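Local atomic coordinates of Ketoacyl_synth_N domain-containing protein (PDB entry 6SMO), a protein that probably takes part in condensing acyl units, as a member of the beta-ketoacyl synthase family, and is seen here with a pentaoxo-dodecanal chain bound in a pocket. Residues T8-I13 with S239-L244; M79-S84 with F224-E229; K3-T8 with E171-G176. One frame throughout, in Å; residues are numbered along the deposited sequence.

In the fold
From the N terminus, strand 5-13 supplies a segment to contacts 1 and 3, and pairs with strand 218-229, which carries contact 2. Contact 3 closes a loop of 162 residues, bringing helix 161-175 against the start of strand 5-13. Contact 1 closes the widest loop, of 225 residues, where 239-244 runs into strand 242-251 beside T8-I13. Contact 2, helix 68-84 on strand 218-229, is nested inside that loop, while contact 3 crosses both. Strand 5-13 lies between 218-229 and 242-251, antiparallel to each, in a sheet of the thiolase-type fold. Contacts 2 and 3 each pack a helix, 68-84 and 161-175, against this sheet, and the segments of contacts 1 and 3 share T8.

Contact 1. Residues T8-I13 with S239-L244; sequences TGVGAI and SILCEL
T8 and L241 meet where strand 5-13 begins to part from the chain that leads into strand 242-251, and most of the contact is carbon against carbon or against the backbone. The branch CD1 of L241 rests on the main chain, 3.3 Å from T8 O, and also lies near G9 N. Its other methyl, CD2, goes to V10, with CG2 of the valine 3.8 Å away. The fork of leucine thus spans two sites, peptide and methyl, and the two side chains cross obliquely. L241 CG stands anti to its own carbonyl carbon (chi1 -86°), which helps carry the fork over to V10. A beta-branched residue suits position 10, since both its methyls face the leucine at close range.

The polar atoms play a different part. T8 O and S239 O come within 3.4 Å of each other, but both are acceptors and cannot bond. The T8 hydroxyl serves E228 and V226 O instead, on the neighbouring strand. Backbone pairing lies one residue back, at V7, which L241 and C242 both face in a classic beta bulge. Helix 319-329 covers the apolar patch through V323 and S326. Cohesion here therefore rests on apolar contact of the leucine methyls with valine and main chain, and the bulge opposite V7 lies where the paired strands give way to this looser contact.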
ATOM      1  N   THR C   8      13.879 -16.363  13.068  1.00 39.51           N
ATOM      2  CA  THR C   8      13.644 -17.797  13.398  1.00 39.91           C
ATOM      3  C   THR C   8      13.523 -18.644  12.123  1.00 40.02           C
ATOM      4  O   THR C   8      13.834 -19.849  12.201  1.00 41.03           O
ATOM      5  CB  THR C   8      12.412 -17.959  14.298  1.00 39.69           C
ATOM      6  OG1 THR C   8      11.335 -17.208  13.736  1.00 38.60           O
ATOM      7  CG2 THR C   8      12.671 -17.508  15.719  1.00 40.04           C
ATOM      8  N   GLY C   9      13.089 -18.053  11.005  1.00 39.54           N
ATOM      9  CA  GLY C   9      12.932 -18.751   9.713  1.00 39.60           C
ATOM     10  C   GLY C   9      13.150 -17.820   8.533  1.00 39.53           C
ATOM     11  O   GLY C   9      12.843 -16.618   8.664  1.00 39.05           O
ATOM     12  N   VAL C  10      13.666 -18.358   7.422  1.00 39.87           N
ATOM     13  CA  VAL C  10      13.931 -17.608   6.158  1.00 40.15           C
ATOM     14  C   VAL C  10      13.535 -18.483   4.963  1.00 40.33           C
ATOM     15  O   VAL C  10      13.748 -19.710   5.025  1.00 40.73           O
ATOM     16  CB  VAL C  10      15.402 -17.156   6.056  1.00 40.47           C
ATOM     17  CG1 VAL C  10      15.726 -16.062   7.061  1.00 40.41           C
ATOM     18  CG2 VAL C  10      16.377 -18.317   6.195  1.00 41.12           C
ATOM     19  N   GLY C  11      12.972 -17.857   3.927  1.00 40.36           N
ATOM     20  CA  GLY C  11      12.617 -18.490   2.643  1.00 40.84           C
ATOM     21  C   GLY C  11      12.797 -17.513   1.495  1.00 41.06           C
ATOM     22  O   GLY C  11      12.469 -16.324   1.679  1.00 40.66           O
ATOM     23  N   ALA C  12      13.386 -17.963   0.387  1.00 41.87           N
ATOM     24  CA  ALA C  12      13.610 -17.134  -0.817  1.00 42.29           C
ATOM     25  C   ALA C  12      13.607 -18.021  -2.058  1.00 43.08           C
ATOM     26  O   ALA C  12      13.882 -19.188  -1.916  1.00 43.57           O
ATOM     27  CB  ALA C  12      14.941 -16.464  -0.696  1.00 42.00           C
ATOM     28  N   ILE C  13      13.284 -17.470  -3.224  1.00 44.18           N
ATOM     29  CA  ILE C  13      13.364 -18.215  -4.516  1.00 45.14           C
ATOM     30  C   ILE C  13      14.087 -17.302  -5.504  1.00 45.18           C
ATOM     31  O   ILE C  13      13.866 -16.122  -5.457  1.00 44.55           O
ATOM     32  CB  ILE C  13      11.988 -18.670  -5.025  1.00 45.80           C
ATOM     33  CG1 ILE C  13      11.031 -17.502  -5.243  1.00 46.02           C
ATOM     34  CG2 ILE C  13      11.384 -19.698  -4.099  1.00 46.08           C
ATOM     35  CD1 ILE C  13       9.786 -17.892  -5.977  1.00 46.38           C
ATOM     36  N   SER C 239      14.746 -22.637  16.879  1.00 48.54           N
ATOM     37  CA  SER C 239      16.121 -22.552  16.322  1.00 48.48           C
ATOM     38  C   SER C 239      16.364 -21.127  15.812  1.00 47.57           C
ATOM     39  O   SER C 239      16.060 -20.858  14.632  1.00 47.26           O
ATOM     40  CB  SER C 239      16.334 -23.574  15.233  1.00 49.04           C
ATOM     41  OG  SER C 239      16.164 -24.890  15.737  1.00 50.75           O
ATOM     42  N   ILE C 240      16.877 -20.249  16.682  1.00 47.21           N
ATOM     43  CA  ILE C 240      17.121 -18.804  16.391  1.00 46.26           C
ATOM     44  C   ILE C 240      18.341 -18.699  15.467  1.00 45.23           C
ATOM     45  O   ILE C 240      19.437 -19.112  15.892  1.00 45.05           O
ATOM     46  CB  ILE C 240      17.319 -17.996  17.692  1.00 46.68           C
ATOM     47  CG1 ILE C 240      16.131 -18.139  18.649  1.00 47.26           C
ATOM     48  CG2 ILE C 240      17.605 -16.534  17.381  1.00 46.44           C
ATOM     49  CD1 ILE C 240      16.470 -17.848  20.093  1.00 47.76           C
ATOM     50  N   LEU C 241      18.153 -18.165  14.255  1.00 44.18           N
ATOM     51  CA  LEU C 241      19.236 -17.967  13.252  1.00 44.10           C
ATOM     52  C   LEU C 241      20.166 -16.844  13.725  1.00 43.39           C
ATOM     53  O   LEU C 241      21.386 -17.086  13.821  1.00 43.53           O
ATOM     54  CB  LEU C 241      18.631 -17.632  11.884  1.00 44.00           C
ATOM     55  CG  LEU C 241      18.232 -18.831  11.026  1.00 44.77           C
ATOM     56  CD1 LEU C 241      17.015 -19.535  11.603  1.00 44.99           C
ATOM     57  CD2 LEU C 241      17.967 -18.402   9.591  1.00 44.89           C
ATOM     58  N   CYS C 242      19.601 -15.665  14.001  1.00 41.84           N
ATOM     59  CA  CYS C 242      20.338 -14.437  14.399  1.00 40.93           C
ATOM     60  C   CYS C 242      19.382 -13.444  15.071  1.00 41.04           C
ATOM     61  O   CYS C 242      18.164 -13.713  15.092  1.00 41.23           O
ATOM     62  CB  CYS C 242      21.003 -13.791  13.189  1.00 40.31           C
ATOM     63  SG  CYS C 242      19.827 -13.239  11.927  1.00 39.17           S
ATOM     64  N   GLU C 243      19.930 -12.345  15.600  1.00 41.10           N
ATOM     65  CA  GLU C 243      19.180 -11.239  16.252  1.00 41.29           C
ATOM     66  C   GLU C 243      19.303  -9.977  15.389  1.00 41.11           C
ATOM     67  O   GLU C 243      20.439  -9.643  15.002  1.00 40.80           O
ATOM     68  CB  GLU C 243      19.728 -10.988  17.659  1.00 42.12           C
ATOM     69  CG  GLU C 243      18.885 -10.028  18.482  1.00 42.57           C
ATOM     70  CD  GLU C 243      19.400  -9.751  19.884  1.00 43.02           C
ATOM     71  OE1 GLU C 243      20.553 -10.124  20.180  1.00 43.60           O
ATOM     72  OE2 GLU C 243      18.642  -9.162  20.680  1.00 42.81           O
ATOM     73  N   LEU C 244      18.179  -9.311  15.098  1.00 40.53           N
ATOM     74  CA  LEU C 244      18.152  -7.982  14.428  1.00 40.41           C
ATOM     75  C   LEU C 244      18.443  -6.909  15.483  1.00 40.65           C
ATOM     76  O   LEU C 244      17.569  -6.664  16.338  1.00 40.57           O
ATOM     77  CB  LEU C 244      16.794  -7.762  13.753  1.00 40.00           C
ATOM     78  CG  LEU C 244      16.757  -6.644  12.709  1.00 39.73           C
ATOM     79  CD1 LEU C 244      15.748  -6.953  11.614  1.00 39.26           C
ATOM     80  CD2 LEU C 244      16.450  -5.295  13.347  1.00 39.70           C
TER

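Contact 2. Residues M79-S84 with F224-E229; sequences MALKAS and FLVLEE
The hydroxyl of S84, whose CB packs on V226, gives a hydrogen bond to L81 O one turn back, with OG and O 2.7 Å apart. OG comes in from above the carbonyl plane, 39° out of it, because chi1 of 68° folds the hydroxyl back over the helix. Serine suits this buried place: its polar end is satisfied within its own helix, while CB remains for packing, 4.1 Å from V226 CG1.

V226 is the residue of the strand that fills the angle against the helix. Its CG1 is anti to the backbone N and goes to S84, whereas CG2 goes to the preceding turn. There CG2 lies 3.4 Å from A80 O, an oxygen already used by the helical bond from S84 N. The same methyl meets A80 CB at 3.7 Å and L81 CD2 at 4.2 Å. Alanine is small enough to let the backbones draw together, and its CB also comes near F224 O. The axes approach to 7.8 Å and make an angle of 43°.

R236 holds both S84 O and the carboxylate of E228. A80 CB also packs near G11 N of the adjacent strand 5-13, and L182 of strand 180-187 touches both L81 and V226, so helix 68-84 meets strands 218-229, 5-13 and 180-187 of the sheet.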
ATOM      1  N   MET C  79       7.906 -21.416   2.814  1.00 44.55           N
ATOM      2  CA  MET C  79       9.267 -21.973   3.059  1.00 44.54           C
ATOM      3  C   MET C  79       9.821 -21.420   4.379  1.00 43.52           C
ATOM      4  O   MET C  79      10.411 -22.210   5.143  1.00 43.14           O
ATOM      5  CB  MET C  79      10.227 -21.619   1.918  1.00 44.81           C
ATOM      6  CG  MET C  79       9.975 -22.407   0.647  1.00 45.63           C
ATOM      7  SD  MET C  79      10.881 -21.751  -0.778  1.00 45.92           S
ATOM      8  CE  MET C  79      10.154 -22.723  -2.096  1.00 46.71           C
ATOM      9  N   ALA C  80       9.630 -20.120   4.629  1.00 42.59           N
ATOM     10  CA  ALA C  80      10.129 -19.390   5.819  1.00 42.06           C
ATOM     11  C   ALA C  80       9.422 -19.893   7.087  1.00 41.99           C
ATOM     12  O   ALA C  80      10.116 -20.089   8.105  1.00 40.84           O
ATOM     13  CB  ALA C  80       9.939 -17.905   5.628  1.00 41.39           C
ATOM     14  N   LEU C  81       8.101 -20.090   7.027  1.00 42.58           N
ATOM     15  CA  LEU C  81       7.272 -20.570   8.169  1.00 43.44           C
ATOM     16  C   LEU C  81       7.613 -22.032   8.490  1.00 44.20           C
ATOM     17  O   LEU C  81       7.543 -22.399   9.679  1.00 44.30           O
ATOM     18  CB  LEU C  81       5.784 -20.418   7.834  1.00 43.49           C
ATOM     19  CG  LEU C  81       5.223 -19.000   7.924  1.00 43.45           C
ATOM     20  CD1 LEU C  81       3.824 -18.933   7.331  1.00 43.55           C
ATOM     21  CD2 LEU C  81       5.211 -18.502   9.363  1.00 43.45           C
ATOM     22  N   LYS C  82       7.958 -22.831   7.474  1.00 44.80           N
ATOM     23  CA  LYS C  82       8.293 -24.273   7.625  1.00 45.82           C
ATOM     24  C   LYS C  82       9.648 -24.405   8.332  1.00 45.19           C
ATOM     25  O   LYS C  82       9.795 -25.330   9.155  1.00 45.10           O
ATOM     26  CB  LYS C  82       8.314 -24.982   6.266  1.00 47.15           C
ATOM     27  CG  LYS C  82       7.786 -26.411   6.278  1.00 49.22           C
ATOM     28  CD  LYS C  82       6.273 -26.484   6.328  1.00 50.48           C
ATOM     29  CE  LYS C  82       5.745 -27.901   6.405  1.00 51.53           C
ATOM     30  NZ  LYS C  82       4.267 -27.938   6.294  1.00 51.96           N
ATOM     31  N   ALA C  83      10.593 -23.513   8.016  1.00 44.64           N
ATOM     32  CA  ALA C  83      11.953 -23.457   8.604  1.00 44.97           C
ATOM     33  C   ALA C  83      11.874 -23.008  10.070  1.00 45.37           C
ATOM     34  O   ALA C  83      12.675 -23.514  10.881  1.00 45.94           O
ATOM     35  CB  ALA C  83      12.829 -22.533   7.794  1.00 44.28           C
ATOM     36  N   SER C  84      10.950 -22.095  10.390  1.00 45.39           N
ATOM     37  CA  SER C  84      10.741 -21.528  11.750  1.00 46.36           C
ATOM     38  C   SER C  84      10.115 -22.576  12.679  1.00 47.83           C
ATOM     39  O   SER C  84      10.330 -22.473  13.903  1.00 47.65           O
ATOM     40  CB  SER C  84       9.903 -20.274  11.697  1.00 45.51           C
ATOM     41  OG  SER C  84       8.570 -20.570  11.311  1.00 45.18           O
ATOM     42  N   PHE C 224      11.735 -13.673   2.059  1.00 35.30           N
ATOM     43  CA  PHE C 224      10.957 -13.388   3.295  1.00 35.40           C
ATOM     44  C   PHE C 224      11.698 -13.935   4.520  1.00 35.61           C
ATOM     45  O   PHE C 224      12.405 -14.958   4.406  1.00 35.88           O
ATOM     46  CB  PHE C 224       9.545 -13.969   3.188  1.00 35.28           C
ATOM     47  CG  PHE C 224       8.543 -13.052   2.534  1.00 35.25           C
ATOM     48  CD1 PHE C 224       8.410 -13.009   1.155  1.00 35.46           C
ATOM     49  CD2 PHE C 224       7.737 -12.223   3.300  1.00 35.06           C
ATOM     50  CE1 PHE C 224       7.492 -12.162   0.557  1.00 35.26           C
ATOM     51  CE2 PHE C 224       6.818 -11.375   2.700  1.00 34.87           C
ATOM     52  CZ  PHE C 224       6.697 -11.346   1.330  1.00 34.96           C
ATOM     53  N   LEU C 225      11.529 -13.248   5.655  1.00 35.63           N
ATOM     54  CA  LEU C 225      12.070 -13.633   6.986  1.00 36.04           C
ATOM     55  C   LEU C 225      10.906 -13.745   7.976  1.00 36.28           C
ATOM     56  O   LEU C 225       9.936 -12.972   7.836  1.00 36.63           O
ATOM     57  CB  LEU C 225      13.076 -12.574   7.451  1.00 36.08           C
ATOM     58  CG  LEU C 225      14.309 -12.388   6.568  1.00 36.23           C
ATOM     59  CD1 LEU C 225      14.074 -11.315   5.513  1.00 36.26           C
ATOM     60  CD2 LEU C 225      15.528 -12.037   7.408  1.00 36.45           C
ATOM     61  N   VAL C 226      11.001 -14.676   8.930  1.00 36.58           N
ATOM     62  CA  VAL C 226      10.069 -14.796  10.089  1.00 36.72           C
ATOM     63  C   VAL C 226      10.724 -14.107  11.292  1.00 36.64           C
ATOM     64  O   VAL C 226      11.440 -14.790  12.051  1.00 35.95           O
ATOM     65  CB  VAL C 226       9.711 -16.264  10.395  1.00 37.42           C
ATOM     66  CG1 VAL C 226       8.743 -16.383  11.564  1.00 37.77           C
ATOM     67  CG2 VAL C 226       9.150 -16.975   9.174  1.00 37.69           C
ATOM     68  N   LEU C 227      10.509 -12.796  11.427  1.00 36.46           N
ATOM     69  CA  LEU C 227      10.894 -12.000  12.624  1.00 36.77           C
ATOM     70  C   LEU C 227       9.877 -12.276  13.736  1.00 37.59           C
ATOM     71  O   LEU C 227       8.668 -12.308  13.430  1.00 37.24           O
ATOM     72  CB  LEU C 227      10.929 -10.509  12.265  1.00 36.54           C
ATOM     73  CG  LEU C 227      12.298  -9.952  11.874  1.00 36.58           C
ATOM     74  CD1 LEU C 227      12.934 -10.769  10.759  1.00 36.74           C
ATOM     75  CD2 LEU C 227      12.185  -8.489  11.468  1.00 36.45           C
ATOM     76  N   GLU C 228      10.347 -12.484  14.969  1.00 38.39           N
ATOM     77  CA  GLU C 228       9.470 -12.624  16.163  1.00 39.33           C
ATOM     78  C   GLU C 228      10.219 -12.199  17.430  1.00 39.48           C
ATOM     79  O   GLU C 228      11.467 -12.186  17.418  1.00 38.42           O
ATOM     80  CB  GLU C 228       8.928 -14.050  16.283  1.00 40.16           C
ATOM     81  CG  GLU C 228       9.994 -15.128  16.329  1.00 40.78           C
ATOM     82  CD  GLU C 228       9.439 -16.518  16.590  1.00 41.52           C
ATOM     83  OE1 GLU C 228       8.994 -16.771  17.728  1.00 41.74           O
ATOM     84  OE2 GLU C 228       9.434 -17.338  15.651  1.00 42.02           O
ATOM     85  N   GLU C 229       9.458 -11.868  18.478  1.00 40.48           N
ATOM     86  CA  GLU C 229       9.953 -11.380  19.793  1.00 41.71           C
ATOM     87  C   GLU C 229      10.812 -12.474  20.439  1.00 42.49           C
ATOM     88  O   GLU C 229      10.453 -13.662  20.307  1.00 42.65           O
ATOM     89  CB  GLU C 229       8.763 -10.974  20.666  1.00 42.35           C
ATOM     90  CG  GLU C 229       9.139 -10.126  21.869  1.00 43.26           C
ATOM     91  CD  GLU C 229       9.321 -10.896  23.165  1.00 44.56           C
ATOM     92  OE1 GLU C 229      10.355 -10.688  23.835  1.00 45.13           O
ATOM     93  OE2 GLU C 229       8.426 -11.697  23.506  1.00 44.90           O
TER

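Contact 3. Residues K3-T8 with E171-G176; sequences KRVVVT and EAISNG
The CA atoms of K3 and S174 approach to 4.3 Å, as the chain entering strand 5-13 passes the last turn of helix 161-175, which G176 closes with positive phi (87°) as the C-prime residue of a Schellman motif. Glycine tolerates that backbone shape readily.

K3 uses the aliphatic start of its chain. CB lies 3.5 Å from I173 O and CG 3.4 Å from S174 O, so methylenes lie against carbonyls at the helix end while the chain, bent at chi2 (-82°), takes the ammonium group away.

V5 sets both methyls on the helix. CG1 meets I173 CD1 at 3.8 Å as the two side chains pass at a slant, while CG2 lies 3.7 Å from S174 OG and also near I173 CG2. That hydroxyl is hydrogen-bonded to A170 O within its own helix, which lets a small polar residue sit against valine in a buried place.

L227 of strand 218-229 touches both V5 and I173 and so continues the apolar seam into the sheet. Toward the other neighbour of strand 5-13, strand 242-251, R4 forms a salt bridge with E243. E171 forms another with R209 of the neighbouring PKS_KS subunit, placing this helix end between sheet and partner chain.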
ATOM      1  N   LYS C   3      11.626  -4.200  22.832  1.00 49.88           N
ATOM      2  CA  LYS C   3      11.663  -5.688  22.823  1.00 48.08           C
ATOM      3  C   LYS C   3      12.733  -6.149  21.828  1.00 46.05           C
ATOM      4  O   LYS C   3      12.847  -5.528  20.752  1.00 44.81           O
ATOM      5  CB  LYS C   3      10.297  -6.264  22.436  1.00 48.06           C
ATOM      6  CG  LYS C   3       9.156  -5.947  23.392  1.00 49.02           C
ATOM      7  CD  LYS C   3       9.099  -6.864  24.594  1.00 49.72           C
ATOM      8  CE  LYS C   3       7.907  -6.590  25.486  1.00 50.41           C
ATOM      9  NZ  LYS C   3       7.791  -7.596  26.569  1.00 51.01           N
ATOM     10  N   ARG C   4      13.480  -7.198  22.179  1.00 44.59           N
ATOM     11  CA  ARG C   4      14.536  -7.796  21.319  1.00 43.93           C
ATOM     12  C   ARG C   4      13.860  -8.633  20.225  1.00 42.70           C
ATOM     13  O   ARG C   4      12.978  -9.447  20.564  1.00 42.35           O
ATOM     14  CB  ARG C   4      15.508  -8.622  22.168  1.00 44.36           C
ATOM     15  CG  ARG C   4      16.304  -7.794  23.168  1.00 44.60           C
ATOM     16  CD  ARG C   4      17.125  -8.647  24.116  1.00 45.25           C
ATOM     17  NE  ARG C   4      18.291  -9.239  23.473  1.00 45.28           N
ATOM     18  CZ  ARG C   4      19.161 -10.053  24.070  1.00 45.81           C
ATOM     19  NH1 ARG C   4      20.188 -10.532  23.388  1.00 45.81           N
ATOM     20  NH2 ARG C   4      19.006 -10.387  25.340  1.00 46.56           N
ATOM     21  N   VAL C   5      14.254  -8.419  18.965  1.00 41.58           N
ATOM     22  CA  VAL C   5      13.686  -9.087  17.755  1.00 40.86           C
ATOM     23  C   VAL C   5      14.734 -10.062  17.208  1.00 40.50           C
ATOM     24  O   VAL C   5      15.915  -9.667  17.118  1.00 40.12           O
ATOM     25  CB  VAL C   5      13.272  -8.053  16.690  1.00 40.37           C
ATOM     26  CG1 VAL C   5      12.552  -8.703  15.517  1.00 40.19           C
ATOM     27  CG2 VAL C   5      12.422  -6.939  17.282  1.00 40.26           C
ATOM     28  N   VAL C   6      14.310 -11.278  16.845  1.00 40.22           N
ATOM     29  CA  VAL C   6      15.199 -12.377  16.358  1.00 40.21           C
ATOM     30  C   VAL C   6      14.586 -13.011  15.104  1.00 39.70           C
ATOM     31  O   VAL C   6      13.343 -13.061  15.007  1.00 39.58           O
ATOM     32  CB  VAL C   6      15.452 -13.430  17.455  1.00 40.48           C
ATOM     33  CG1 VAL C   6      16.373 -12.900  18.542  1.00 40.74           C
ATOM     34  CG2 VAL C   6      14.160 -13.961  18.060  1.00 40.70           C
ATOM     35  N   VAL C   7      15.441 -13.476  14.188  1.00 39.49           N
ATOM     36  CA  VAL C   7      15.060 -14.209  12.942  1.00 39.58           C
ATOM     37  C   VAL C   7      15.026 -15.706  13.274  1.00 39.85           C
ATOM     38  O   VAL C   7      16.065 -16.226  13.725  1.00 40.58           O
ATOM     39  CB  VAL C   7      16.041 -13.914  11.789  1.00 39.63           C
ATOM     40  CG1 VAL C   7      15.595 -14.555  10.483  1.00 39.58           C
ATOM     41  CG2 VAL C   7      16.266 -12.421  11.596  1.00 39.37           C
ATOM     42  N   THR C   8      13.879 -16.363  13.068  1.00 39.51           N
ATOM     43  CA  THR C   8      13.644 -17.797  13.398  1.00 39.91           C
ATOM     44  C   THR C   8      13.523 -18.644  12.123  1.00 40.02           C
ATOM     45  O   THR C   8      13.834 -19.849  12.201  1.00 41.03           O
ATOM     46  CB  THR C   8      12.412 -17.959  14.298  1.00 39.69           C
ATOM     47  OG1 THR C   8      11.335 -17.208  13.736  1.00 38.60           O
ATOM     48  CG2 THR C   8      12.671 -17.508  15.719  1.00 40.04           C
ATOM     49  N   GLU C 171      10.314  -2.867  14.421  1.00 37.66           N
ATOM     50  CA  GLU C 171       9.839  -1.744  15.279  1.00 38.38           C
ATOM     51  C   GLU C 171       8.451  -2.070  15.846  1.00 38.67           C
ATOM     52  O   GLU C 171       8.197  -1.711  17.013  1.00 39.20           O
ATOM     53  CB  GLU C 171       9.811  -0.424  14.502  1.00 38.61           C
ATOM     54  CG  GLU C 171      10.992   0.480  14.806  1.00 39.34           C
ATOM     55  CD  GLU C 171      11.004   1.041  16.219  1.00 39.84           C
ATOM     56  OE1 GLU C 171      12.090   1.069  16.834  1.00 40.11           O
ATOM     57  OE2 GLU C 171       9.926   1.447  16.702  1.00 39.86           O
ATOM     58  N   ALA C 172       7.589  -2.713  15.051  1.00 38.81           N
ATOM     59  CA  ALA C 172       6.235  -3.156  15.460  1.00 39.32           C
ATOM     60  C   ALA C 172       6.349  -4.196  16.584  1.00 40.20           C
ATOM     61  O   ALA C 172       5.535  -4.130  17.526  1.00 40.91           O
ATOM     62  CB  ALA C 172       5.483  -3.700  14.269  1.00 38.93           C
ATOM     63  N   ILE C 173       7.327  -5.105  16.490  1.00 40.47           N
ATOM     64  CA  ILE C 173       7.631  -6.131  17.536  1.00 41.05           C
ATOM     65  C   ILE C 173       8.257  -5.428  18.747  1.00 42.05           C
ATOM     66  O   ILE C 173       7.913  -5.808  19.884  1.00 43.32           O
ATOM     67  CB  ILE C 173       8.541  -7.253  16.987  1.00 40.97           C
ATOM     68  CG1 ILE C 173       7.875  -8.021  15.843  1.00 40.67           C
ATOM     69  CG2 ILE C 173       8.976  -8.192  18.104  1.00 41.21           C
ATOM     70  CD1 ILE C 173       8.837  -8.825  14.999  1.00 40.64           C
ATOM     71  N   SER C 174       9.140  -4.451  18.509  1.00 42.32           N
ATOM     72  CA  SER C 174       9.836  -3.650  19.553  1.00 43.02           C
ATOM     73  C   SER C 174       8.810  -2.923  20.432  1.00 43.63           C
ATOM     74  O   SER C 174       8.938  -2.999  21.671  1.00 44.22           O
ATOM     75  CB  SER C 174      10.811  -2.677  18.937  1.00 43.15           C
ATOM     76  OG  SER C 174      11.767  -3.356  18.138  1.00 43.50           O
ATOM     77  N   ASN C 175       7.830  -2.258  19.809  1.00 43.64           N
ATOM     78  CA  ASN C 175       6.791  -1.436  20.490  1.00 43.72           C
ATOM     79  C   ASN C 175       5.676  -2.336  21.040  1.00 42.82           C
ATOM     80  O   ASN C 175       4.863  -1.832  21.841  1.00 43.22           O
ATOM     81  CB  ASN C 175       6.227  -0.363  19.556  1.00 44.57           C
ATOM     82  CG  ASN C 175       7.260   0.669  19.152  1.00 45.30           C
ATOM     83  OD1 ASN C 175       8.041   1.131  19.981  1.00 46.78           O
ATOM     84  ND2 ASN C 175       7.269   1.042  17.881  1.00 45.82           N
ATOM     85  N   GLY C 176       5.629  -3.605  20.621  1.00 41.43           N
ATOM     86  CA  GLY C 176       4.711  -4.629  21.157  1.00 41.03           C
ATOM     87  C   GLY C 176       3.368  -4.630  20.444  1.00 40.46           C
ATOM     88  O   GLY C 176       2.346  -4.849  21.122  1.00 40.82           O
TER